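Local coordinates for serine acetyltransferase (Neisseria gonorrhoeae, PDB 6WYE), which probably catalyses the transfer of an acetyl group from acetyl-CoA to L-serine, giving O-acetyl-L-serine in the first step of cysteine biosynthesis, at residues E163-L175 with L181-A193. Numbering follows the deposited sequence.
Sequences EVFGVDIHPAARL and LDHATGFVAGETA. With LMR ((2S)-2-hydroxybutanedioic acid), chain H.
His170 lies flat against Glu191 where two successive coils of the left-handed parallel beta-helix meet. Glu191 CB makes a CH-pi contact over one face of the His170 ring, 3.7 Å from its centroid and only 6° off its normal, and CG follows on toward CE1, since chi1 of 171° and an extended chain run the glutamate alongside the imidazole. Pro171 CD covers the opposite face. Ala172 N donates to His170 ND1 (3.0 Å), from 15° out of the ring plane, and fixes the ring's rotation. The carboxylate goes on to a salt bridge with Arg217.

Backbone bonds join the coils in parallel register, Asp168 with Val188 and Ile169 with Ala189. Asp168 N donates to Phe187 O (2.9 Å), its carbonyl receives Ala189 N, and His170 N reaches Ala189 O (3.0 Å). Farther out, Gly186 N donates to Gly166 O and Arg174 N to Ala193 O. Water 1 bridges the carbonyls of Gly166 and Phe187.

Apolar groups gather on the inward side. The edge of the Phe187 ring receives Val167 CG1 at CD2 (3.9 Å), while Ile169 CG1 lies 3.8 Å from Phe187 CE2. Val167 CG2, the other branch, reaches Ala184 CB (3.8 Å). Ile169 also touches His139 of helix 131-147, which ties this core to the helical domain.

Asp168 turns the other way, to the sheet face of Val188. Its OD1 is held by Gln158, and its OD2 binds His183 ND1 of a second subunit. In the same way, His183 ND1 here is hydrogen-bonded to Asp168 OD2 of a third subunit, and with Asp182 this histidine borders a bound malate at the subunit interface. The aspartate of one subunit therefore sets the orientation of a malate-pocket histidine of the next.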
loop_
_atom_site.group_PDB
_atom_site.type_symbol
_atom_site.label_atom_id
_atom_site.label_comp_id
_atom_site.label_asym_id
_atom_site.label_seq_id
_atom_site.Cartn_x
_atom_site.Cartn_y
_atom_site.Cartn_z
ATOM N N GLU A 163 -10.129 -2.239 15.991
ATOM C CA GLU A 163 -10.389 -1.707 14.658
ATOM C C GLU A 163 -10.637 -2.820 13.648
ATOM O O GLU A 163 -11.610 -2.773 12.890
ATOM C CB GLU A 163 -9.213 -0.834 14.205
ATOM C CG GLU A 163 -9.174 0.523 14.869
ATOM C CD GLU A 163 -7.976 1.324 14.416
ATOM O OE1 GLU A 163 -7.032 0.711 13.864
ATOM O OE2 GLU A 163 -7.983 2.556 14.605
ATOM N N VAL A 164 -9.762 -3.830 13.617
ATOM C CA VAL A 164 -9.797 -4.796 12.520
ATOM C C VAL A 164 -10.843 -5.864 12.768
ATOM O O VAL A 164 -11.562 -6.272 11.843
ATOM C CB VAL A 164 -8.406 -5.429 12.313
ATOM C CG1 VAL A 164 -8.481 -6.571 11.293
ATOM C CG2 VAL A 164 -7.391 -4.367 11.867
ATOM N N PHE A 165 -10.956 -6.331 14.017
ATOM C CA PHE A 165 -11.857 -7.421 14.359
ATOM C C PHE A 165 -13.162 -6.949 14.981
ATOM O O PHE A 165 -14.077 -7.757 15.131
ATOM C CB PHE A 165 -11.180 -8.406 15.329
ATOM C CG PHE A 165 -9.916 -9.048 14.788
ATOM C CD1 PHE A 165 -9.797 -9.370 13.445
ATOM C CD2 PHE A 165 -8.851 -9.335 15.638
ATOM C CE1 PHE A 165 -8.644 -9.964 12.952
ATOM C CE2 PHE A 165 -7.698 -9.928 15.155
ATOM C CZ PHE A 165 -7.595 -10.255 13.804
ATOM N N GLY A 166 -13.289 -5.666 15.317
ATOM C CA GLY A 166 -14.470 -5.239 16.036
ATOM C C GLY A 166 -14.564 -5.839 17.422
ATOM O O GLY A 166 -15.656 -5.931 17.974
ATOM N N VAL A 167 -13.431 -6.235 18.000
ATOM C CA VAL A 167 -13.370 -6.925 19.284
ATOM C C VAL A 167 -12.449 -6.134 20.203
ATOM O O VAL A 167 -11.322 -5.807 19.823
ATOM C CB VAL A 167 -12.856 -8.368 19.124
ATOM C CG1 VAL A 167 -12.576 -8.968 20.492
ATOM C CG2 VAL A 167 -13.854 -9.244 18.359
ATOM N N ASP A 168 -12.917 -5.834 21.411
ATOM C CA ASP A 168 -12.124 -5.055 22.359
ATOM C C ASP A 168 -11.875 -5.923 23.587
ATOM O O ASP A 168 -12.764 -6.088 24.424
ATOM C CB ASP A 168 -12.836 -3.742 22.713
ATOM C CG ASP A 168 -11.984 -2.824 23.567
ATOM O OD1 ASP A 168 -11.006 -3.302 24.182
ATOM O OD2 ASP A 168 -12.282 -1.610 23.628
ATOM N N ILE A 169 -10.673 -6.479 23.698
ATOM C CA ILE A 169 -10.277 -7.252 24.869
ATOM C C ILE A 169 -9.057 -6.577 25.496
ATOM O O ILE A 169 -8.014 -6.432 24.846
ATOM C CB ILE A 169 -9.975 -8.716 24.518
ATOM C CG1 ILE A 169 -11.179 -9.375 23.827
ATOM C CG2 ILE A 169 -9.567 -9.497 25.776
ATOM C CD1 ILE A 169 -10.814 -10.696 23.144
ATOM N N HIS A 170 -9.186 -6.185 26.758
ATOM C CA HIS A 170 -8.067 -5.591 27.474
ATOM C C HIS A 170 -6.930 -6.603 27.607
ATOM O O HIS A 170 -7.182 -7.773 27.887
ATOM C CB HIS A 170 -8.520 -5.134 28.866
ATOM C CG HIS A 170 -7.534 -4.244 29.550
ATOM N ND1 HIS A 170 -6.402 -4.729 30.171
ATOM C CD2 HIS A 170 -7.485 -2.894 29.676
ATOM C CE1 HIS A 170 -5.704 -3.715 30.661
ATOM N NE2 HIS A 170 -6.341 -2.592 30.376
ATOM N N PRO A 171 -5.675 -6.192 27.417
ATOM C CA PRO A 171 -4.564 -7.165 27.475
ATOM C C PRO A 171 -4.473 -7.929 28.783
ATOM O O PRO A 171 -3.900 -9.033 28.800
ATOM C CB PRO A 171 -3.315 -6.290 27.266
ATOM C CG PRO A 171 -3.803 -5.062 26.655
ATOM C CD PRO A 171 -5.191 -4.828 27.162
ATOM N N ALA A 172 -5.007 -7.378 29.879
ATOM C CA ALA A 172 -4.961 -8.037 31.175
ATOM C C ALA A 172 -6.045 -9.097 31.356
ATOM O O ALA A 172 -5.963 -9.883 32.305
ATOM C CB ALA A 172 -5.057 -6.989 32.293
ATOM N N ALA A 173 -7.038 -9.162 30.471
ATOM C CA ALA A 173 -8.066 -10.186 30.591
ATOM C C ALA A 173 -7.444 -11.574 30.461
ATOM O O ALA A 173 -6.499 -11.782 29.689
ATOM C CB ALA A 173 -9.140 -9.991 29.520
ATOM N N ARG A 174 -7.985 -12.525 31.219
ATOM C CA ARG A 174 -7.456 -13.887 31.298
ATOM C C ARG A 174 -8.450 -14.866 30.680
ATOM O O ARG A 174 -9.599 -14.950 31.121
ATOM C CB ARG A 174 -7.163 -14.262 32.753
ATOM C CG ARG A 174 -5.837 -13.697 33.294
ATOM C CD ARG A 174 -5.814 -13.647 34.820
ATOM N NE ARG A 174 -6.247 -14.905 35.436
ATOM C CZ ARG A 174 -6.876 -14.983 36.609
ATOM N NH1 ARG A 174 -7.148 -13.876 37.298
ATOM N NH2 ARG A 174 -7.236 -16.161 37.096
ATOM N N LEU A 175 -8.001 -15.617 29.675
ATOM C CA LEU A 175 -8.866 -16.485 28.882
ATOM C C LEU A 175 -8.377 -17.924 28.957
ATOM O O LEU A 175 -7.207 -18.198 28.662
ATOM C CB LEU A 175 -8.893 -16.033 27.416
ATOM C CG LEU A 175 -9.990 -15.062 26.956
ATOM C CD1 LEU A 175 -10.124 -13.889 27.894
ATOM C CD2 LEU A 175 -9.701 -14.568 25.544
ATOM N N LEU A 181 -15.669 -17.950 20.134
ATOM C CA LEU A 181 -16.281 -16.623 19.992
ATOM C C LEU A 181 -16.821 -16.582 18.566
ATOM O O LEU A 181 -16.086 -16.280 17.621
ATOM C CB LEU A 181 -15.278 -15.504 20.256
ATOM C CG LEU A 181 -15.760 -14.072 19.952
ATOM C CD1 LEU A 181 -17.030 -13.735 20.733
ATOM C CD2 LEU A 181 -14.668 -13.050 20.252
ATOM N N ASP A 182 -18.093 -16.915 18.409
ATOM C CA ASP A 182 -18.701 -17.041 17.089
ATOM C C ASP A 182 -19.129 -15.673 16.553
ATOM O O ASP A 182 -19.811 -14.918 17.258
ATOM C CB ASP A 182 -19.901 -17.982 17.181
ATOM C CG ASP A 182 -20.377 -18.464 15.835
ATOM O OD1 ASP A 182 -19.667 -18.255 14.827
ATOM O OD2 ASP A 182 -21.473 -19.061 15.787
ATOM N N HIS A 183 -18.761 -15.343 15.306
ATOM C CA HIS A 183 -19.084 -14.054 14.602
ATOM C C HIS A 183 -18.241 -12.921 15.184
ATOM O O HIS A 183 -17.768 -12.124 14.379
ATOM C CB HIS A 183 -20.577 -13.756 14.481
ATOM C CG HIS A 183 -21.466 -14.924 14.241
ATOM N ND1 HIS A 183 -21.494 -15.597 13.046
ATOM C CD2 HIS A 183 -22.391 -15.505 15.027
ATOM C CE1 HIS A 183 -22.384 -16.558 13.117
ATOM N NE2 HIS A 183 -22.949 -16.517 14.316
ATOM N N ALA A 184 -18.213 -12.771 16.506
ATOM C CA ALA A 184 -17.285 -11.912 17.261
ATOM C C ALA A 184 -17.667 -10.440 17.368
ATOM O O ALA A 184 -17.419 -9.833 18.413
ATOM C CB ALA A 184 -15.866 -11.974 16.673
ATOM N N THR A 185 -18.235 -9.853 16.311
ATOM C CA THR A 185 -18.427 -8.403 16.261
ATOM C C THR A 185 -19.052 -7.868 17.542
ATOM O O THR A 185 -20.111 -8.328 17.971
ATOM C CB THR A 185 -19.314 -8.028 15.083
ATOM O OG1 THR A 185 -18.882 -8.752 13.920
ATOM C CG2 THR A 185 -19.214 -6.528 14.818
ATOM N N GLY A 186 -18.400 -6.880 18.142
ATOM C CA GLY A 186 -18.953 -6.234 19.319
ATOM C C GLY A 186 -18.573 -6.852 20.648
ATOM O O GLY A 186 -19.021 -6.358 21.687
ATOM N N PHE A 187 -17.784 -7.927 20.655
ATOM C CA PHE A 187 -17.357 -8.525 21.915
ATOM C C PHE A 187 -16.436 -7.581 22.670
ATOM O O PHE A 187 -15.551 -6.943 22.091
ATOM C CB PHE A 187 -16.641 -9.859 21.675
ATOM C CG PHE A 187 -16.184 -10.538 22.939
ATOM C CD1 PHE A 187 -17.113 -11.001 23.871
ATOM C CD2 PHE A 187 -14.831 -10.735 23.194
ATOM C CE1 PHE A 187 -16.706 -11.646 25.039
ATOM C CE2 PHE A 187 -14.413 -11.374 24.369
ATOM C CZ PHE A 187 -15.362 -11.828 25.298
ATOM N N VAL A 188 -16.666 -7.474 23.975
ATOM C CA VAL A 188 -15.880 -6.613 24.844
ATOM C C VAL A 188 -15.587 -7.405 26.108
ATOM O O VAL A 188 -16.499 -7.993 26.692
ATOM C CB VAL A 188 -16.623 -5.306 25.188
ATOM C CG1 VAL A 188 -15.944 -4.592 26.340
ATOM C CG2 VAL A 188 -16.705 -4.382 23.985
ATOM N N ALA A 189 -14.324 -7.436 26.522
ATOM C CA ALA A 189 -13.949 -8.032 27.798
ATOM C C ALA A 189 -12.919 -7.113 28.426
ATOM O O ALA A 189 -11.904 -6.806 27.794
ATOM C CB ALA A 189 -13.381 -9.456 27.620
ATOM N N GLY A 190 -13.178 -6.666 29.658
ATOM C CA GLY A 190 -12.381 -5.629 30.279
ATOM C C GLY A 190 -11.216 -6.146 31.113
ATOM O O GLY A 190 -10.951 -7.344 31.200
ATOM N N GLU A 191 -10.569 -5.200 31.809
ATOM C CA GLU A 191 -9.227 -5.406 32.357
ATOM C C GLU A 191 -9.161 -6.589 33.319
ATOM O O GLU A 191 -8.176 -7.338 33.314
ATOM C CB GLU A 191 -8.755 -4.131 33.073
ATOM C CG GLU A 191 -7.446 -4.290 33.883
ATOM C CD GLU A 191 -6.975 -2.986 34.546
ATOM O OE1 GLU A 191 -7.796 -2.061 34.686
ATOM O OE2 GLU A 191 -5.782 -2.878 34.915
ATOM N N THR A 192 -10.182 -6.767 34.166
ATOM C CA THR A 192 -10.158 -7.793 35.204
ATOM C C THR A 192 -11.079 -8.965 34.889
ATOM O O THR A 192 -11.378 -9.767 35.776
ATOM C CB THR A 192 -10.522 -7.199 36.567
ATOM O OG1 THR A 192 -11.885 -6.763 36.558
ATOM C CG2 THR A 192 -9.621 -6.022 36.900
ATOM N N ALA A 193 -11.522 -9.091 33.643
ATOM C CA ALA A 193 -12.354 -10.222 33.249
ATOM C C ALA A 193 -11.540 -11.513 33.252
ATOM O O ALA A 193 -10.355 -11.522 32.903
ATOM C CB ALA A 193 -12.941 -9.989 31.860
HETATM C C1 LMR H . -24.599 -21.857 13.352
HETATM O O1A LMR H . -25.637 -22.262 13.809
HETATM O O1B LMR H . -24.237 -22.040 12.221
HETATM C C2 LMR H . -23.702 -21.050 14.294
HETATM O O2 LMR H . -22.603 -20.521 13.625
HETATM C C3 LMR H . -24.457 -19.905 14.973
HETATM C C4 LMR H . -25.037 -18.926 13.979
HETATM O O4A LMR H . -24.707 -19.016 12.830
HETATM O O4B LMR H . -25.801 -18.100 14.375
HETATM O O HOH W 1 -16.097 -4.517 20.336
HETATM O O HOH W 2 -11.896 -4.008 26.842
HETATM O O HOH W 3 -8.028 -10.599 34.192
#